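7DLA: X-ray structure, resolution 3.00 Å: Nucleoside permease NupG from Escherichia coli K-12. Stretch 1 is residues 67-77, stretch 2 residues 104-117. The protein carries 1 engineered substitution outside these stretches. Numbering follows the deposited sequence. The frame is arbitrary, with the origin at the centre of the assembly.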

# COMPACT_ATOMS: atom_id res chain seq x y z
N SER A 67 1.07 -1.13 -26.53
CA SER A 67 1.73 0.00 -25.90
C SER A 67 1.35 0.10 -24.43
O SER A 67 0.21 -0.18 -24.05
N ALA A 68 2.31 0.49 -23.60
CA ALA A 68 2.02 0.74 -22.20
C ALA A 68 0.95 1.81 -22.05
O ALA A 68 0.14 1.76 -21.12
N LYS A 69 0.95 2.80 -22.95
CA LYS A 69 -0.06 3.86 -22.90
C LYS A 69 -1.46 3.28 -23.02
O LYS A 69 -2.34 3.57 -22.20
N TRP A 70 -1.67 2.40 -23.99
CA TRP A 70 -3.01 1.89 -24.19
C TRP A 70 -3.40 0.92 -23.08
O TRP A 70 -4.57 0.90 -22.65
N VAL A 71 -2.44 0.15 -22.55
CA VAL A 71 -2.76 -0.79 -21.48
C VAL A 71 -3.12 -0.02 -20.20
O VAL A 71 -4.12 -0.34 -19.53
N TYR A 72 -2.36 1.03 -19.87
CA TYR A 72 -2.65 1.90 -18.74
C TYR A 72 -4.04 2.52 -18.85
O TYR A 72 -4.80 2.60 -17.87
N ALA A 73 -4.35 3.02 -20.06
CA ALA A 73 -5.67 3.57 -20.35
C ALA A 73 -6.76 2.57 -20.02
O ALA A 73 -7.69 2.87 -19.26
N ILE A 74 -6.70 1.39 -20.65
CA ILE A 74 -7.71 0.37 -20.41
C ILE A 74 -7.89 0.17 -18.91
O ILE A 74 -9.02 0.15 -18.40
N CYS A 75 -6.78 0.09 -18.19
CA CYS A 75 -6.85 -0.21 -16.76
C CYS A 75 -7.64 0.84 -16.00
O CYS A 75 -8.58 0.51 -15.28
N HIS A 76 -7.24 2.11 -16.11
CA HIS A 76 -7.93 3.13 -15.33
C HIS A 76 -9.36 3.34 -15.79
O HIS A 76 -10.20 3.74 -14.98
N THR A 77 -9.64 3.15 -17.07
CA THR A 77 -11.03 3.07 -17.47
C THR A 77 -11.79 2.05 -16.64
O THR A 77 -12.86 2.35 -16.09
N PHE A 104 -7.53 -5.59 -9.77
CA PHE A 104 -6.98 -6.30 -10.91
C PHE A 104 -6.62 -5.33 -12.01
O PHE A 104 -5.62 -5.52 -12.71
N ALA A 105 -7.40 -4.26 -12.16
CA ALA A 105 -7.08 -3.21 -13.11
C ALA A 105 -6.06 -2.21 -12.56
O ALA A 105 -5.20 -1.73 -13.30
N TYR A 106 -6.12 -1.90 -11.28
CA TYR A 106 -5.33 -0.80 -10.75
C TYR A 106 -3.90 -1.20 -10.41
O TYR A 106 -2.99 -0.41 -10.64
N MET A 107 -3.72 -2.35 -9.79
CA MET A 107 -2.40 -2.84 -9.40
C MET A 107 -1.38 -2.80 -10.53
O MET A 107 -0.28 -2.27 -10.31
N PRO A 108 -1.67 -3.29 -11.74
CA PRO A 108 -0.67 -3.21 -12.80
C PRO A 108 -0.26 -1.79 -13.16
O PRO A 108 0.87 -1.56 -13.62
N THR A 109 -1.16 -0.81 -12.99
CA THR A 109 -0.83 0.55 -13.41
C THR A 109 0.35 1.10 -12.62
O THR A 109 1.07 1.98 -13.11
N LEU A 110 0.59 0.54 -11.43
CA LEU A 110 1.68 0.99 -10.56
C LEU A 110 3.05 0.86 -11.23
O LEU A 110 3.93 1.69 -11.00
N GLY A 111 3.24 -0.16 -12.07
CA GLY A 111 4.44 -0.26 -12.86
C GLY A 111 4.28 0.33 -14.25
O GLY A 111 5.27 0.70 -14.88
N LEU A 112 3.04 0.39 -14.73
CA LEU A 112 2.83 0.90 -16.08
C LEU A 112 3.15 2.39 -16.18
O LEU A 112 3.74 2.84 -17.17
N ILE A 113 2.83 3.16 -15.13
CA ILE A 113 3.16 4.58 -15.13
C ILE A 113 4.67 4.77 -15.10
O ILE A 113 5.20 5.70 -15.71
N ASN A 114 5.39 3.88 -14.39
CA ASN A 114 6.85 3.94 -14.38
C ASN A 114 7.43 3.59 -15.74
O ASN A 114 8.31 4.30 -16.23
N THR A 115 6.98 2.50 -16.35
CA THR A 115 7.40 2.22 -17.72
C THR A 115 7.29 3.49 -18.57
O THR A 115 8.26 3.93 -19.22
N ILE A 116 6.14 4.18 -18.44
CA ILE A 116 5.83 5.34 -19.27
C ILE A 116 6.71 6.53 -18.91
O ILE A 116 7.28 7.21 -19.78
N SER A 117 6.83 6.83 -17.62
CA SER A 117 7.61 7.99 -17.19
C SER A 117 9.09 7.77 -17.45
O SER A 117 9.81 8.70 -17.81

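The helix of stretch 2 runs against helix 68-77 at 145° between their N-to-C directions, with the axes 8.1 Å apart at closest approach, and the contact is almost wholly apolar. It is tightest near A105, whose CA lies 4.7 Å from the CA of C75. A105 points toward stretch 1, and its CB lies 4.5 Å from C75 CB; C75, in the m rotamer, places SG 3.0 Å from A105 O. Y106 starts away from the partner, but its t rotamer brings the ring back, so that CD2 lies 3.9 Å from H76 CE1 near the plane of the imidazole. The two rings meet obliquely, their planes at 47°.

T109 points toward stretch 1 and adopts the p rotamer. Its OG1 donates a hydrogen bond to Y106 O within its own helix (2.5 Å) and also lies 3.2 Å from CE1 of H76, an m rotamer; T109 CG2 packs 3.3 Å from C75 CB and sits over one face of the H76 ring, 3.8 Å from the centroid, in a CH-pi contact. G111, on the surface, takes no part.

One turn after T109, L112 (m, t) extends CD1 to V71 CG1 (3.6 Å) and CD2 to A68 CB (3.8 Å). The CA-to-CB bond of I113, a residue with both chi angles t, points sideways, and I113 CB meets Y72 CE1 at 4.2 Å. T115, an exposed residue in the m rotamer whose CB points toward stretch 1, adds a methyl contact from CG2 to A68 CB at 3.9 Å. I116 (m, t) closes the interface, with CG1 3.9 Å from A68 CB and CD1 4.1 Å from Y72 CB. Together T109, L112, I113 and I116 form the hole that receives Y72, whose t rotamer lays the ring among them as a knob.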

# COMPACT_ATOMS: atom_id res chain seq x y z
CB SER A 67 1.38 1.30 -26.59
OG SER A 67 1.80 2.39 -25.78
CB ALA A 68 3.30 1.14 -21.47
CB LYS A 69 0.21 4.90 -24.01
CG LYS A 69 -1.00 5.47 -24.74
CD LYS A 69 -0.71 6.89 -25.29
CE LYS A 69 -1.61 7.29 -26.48
NZ LYS A 69 -1.39 8.69 -26.98
CB TRP A 70 -3.11 1.27 -25.58
CG TRP A 70 -3.02 2.28 -26.71
CD1 TRP A 70 -2.23 2.20 -27.83
CD2 TRP A 70 -3.80 3.46 -26.86
NE1 TRP A 70 -2.44 3.29 -28.64
CE2 TRP A 70 -3.40 4.08 -28.06
CE3 TRP A 70 -4.79 4.07 -26.09
CZ2 TRP A 70 -3.96 5.27 -28.50
CZ3 TRP A 70 -5.34 5.27 -26.53
CH2 TRP A 70 -4.93 5.84 -27.72
CB VAL A 71 -1.59 -1.77 -21.26
CG1 VAL A 71 -1.85 -2.64 -20.08
CG2 VAL A 71 -1.38 -2.63 -22.49
CB TYR A 72 -1.61 3.01 -18.74
CG TYR A 72 -1.73 4.11 -17.72
CD1 TYR A 72 -1.35 3.89 -16.41
CD2 TYR A 72 -2.13 5.40 -18.07
CE1 TYR A 72 -1.37 4.89 -15.48
CE2 TYR A 72 -2.16 6.41 -17.13
CZ TYR A 72 -1.78 6.14 -15.84
OH TYR A 72 -1.77 7.09 -14.87
CB ALA A 73 -5.73 3.98 -21.81
CB ILE A 74 -7.32 -0.93 -21.16
CG1 ILE A 74 -7.05 -0.62 -22.64
CG2 ILE A 74 -8.36 -2.04 -20.98
CD1 ILE A 74 -7.22 -1.75 -23.61
CB CYS A 75 -5.45 -0.34 -16.19
SG CYS A 75 -4.82 -1.97 -16.31
CB HIS A 76 -7.17 4.43 -15.39
CG HIS A 76 -5.91 4.40 -14.61
ND1 HIS A 76 -5.81 3.69 -13.45
CD2 HIS A 76 -4.69 4.95 -14.83
CE1 HIS A 76 -4.59 3.83 -12.96
NE2 HIS A 76 -3.89 4.59 -13.78
CB THR A 77 -11.08 2.70 -18.94
OG1 THR A 77 -10.16 3.55 -19.64
CG2 THR A 77 -12.53 2.82 -19.45
CB PHE A 104 -7.99 -7.33 -11.41
CG PHE A 104 -7.67 -8.74 -11.02
CD1 PHE A 104 -7.80 -9.16 -9.70
CD2 PHE A 104 -7.25 -9.65 -11.97
CE1 PHE A 104 -7.51 -10.47 -9.33
CE2 PHE A 104 -6.95 -10.96 -11.60
CZ PHE A 104 -7.09 -11.37 -10.28
CB ALA A 105 -8.34 -2.46 -13.52
CB TYR A 106 -5.99 -0.23 -9.51
CG TYR A 106 -5.22 0.95 -8.97
CD1 TYR A 106 -4.18 0.78 -8.07
CD2 TYR A 106 -5.44 2.21 -9.48
CE1 TYR A 106 -3.47 1.86 -7.61
CE2 TYR A 106 -4.71 3.28 -9.05
CZ TYR A 106 -3.75 3.11 -8.12
OH TYR A 106 -3.06 4.23 -7.71
CB MET A 107 -2.58 -4.26 -8.85
CG MET A 107 -3.14 -4.35 -7.46
SD MET A 107 -3.14 -2.85 -6.46
CE MET A 107 -1.42 -2.46 -6.23
CB PRO A 108 -1.39 -3.92 -13.96
CG PRO A 108 -2.30 -4.88 -13.27
CD PRO A 108 -2.86 -4.05 -12.20
CB THR A 109 -2.06 1.50 -13.31
OG1 THR A 109 -2.46 1.70 -11.95
CG2 THR A 109 -3.22 0.93 -14.08
CB LEU A 110 1.61 0.21 -9.26
CG LEU A 110 1.13 0.98 -8.03
CD1 LEU A 110 -0.20 1.69 -8.30
CD2 LEU A 110 0.95 0.01 -6.89
CB LEU A 112 1.40 0.60 -16.51
CG LEU A 112 1.38 -0.80 -17.12
CD1 LEU A 112 -0.03 -1.33 -17.25
CD2 LEU A 112 2.10 -0.79 -18.45
CB ILE A 113 2.49 5.31 -13.94
CG1 ILE A 113 2.84 6.81 -13.94
CG2 ILE A 113 2.96 4.73 -12.62
CD1 ILE A 113 2.28 7.60 -12.74
CB ASN A 114 7.42 3.05 -13.28
CG ASN A 114 7.35 3.71 -11.92
OD1 ASN A 114 6.96 4.86 -11.81
ND2 ASN A 114 7.78 3.00 -10.90
CB THR A 115 6.55 1.08 -18.31
OG1 THR A 115 6.84 -0.17 -17.64
CG2 THR A 115 6.86 0.91 -19.78
CB ILE A 116 4.34 5.69 -19.14
CG1 ILE A 116 3.52 4.73 -20.02
CG2 ILE A 116 4.12 7.12 -19.52
CD1 ILE A 116 2.04 4.66 -19.66
CB SER A 117 7.36 8.28 -15.71
OG SER A 117 6.00 8.13 -15.35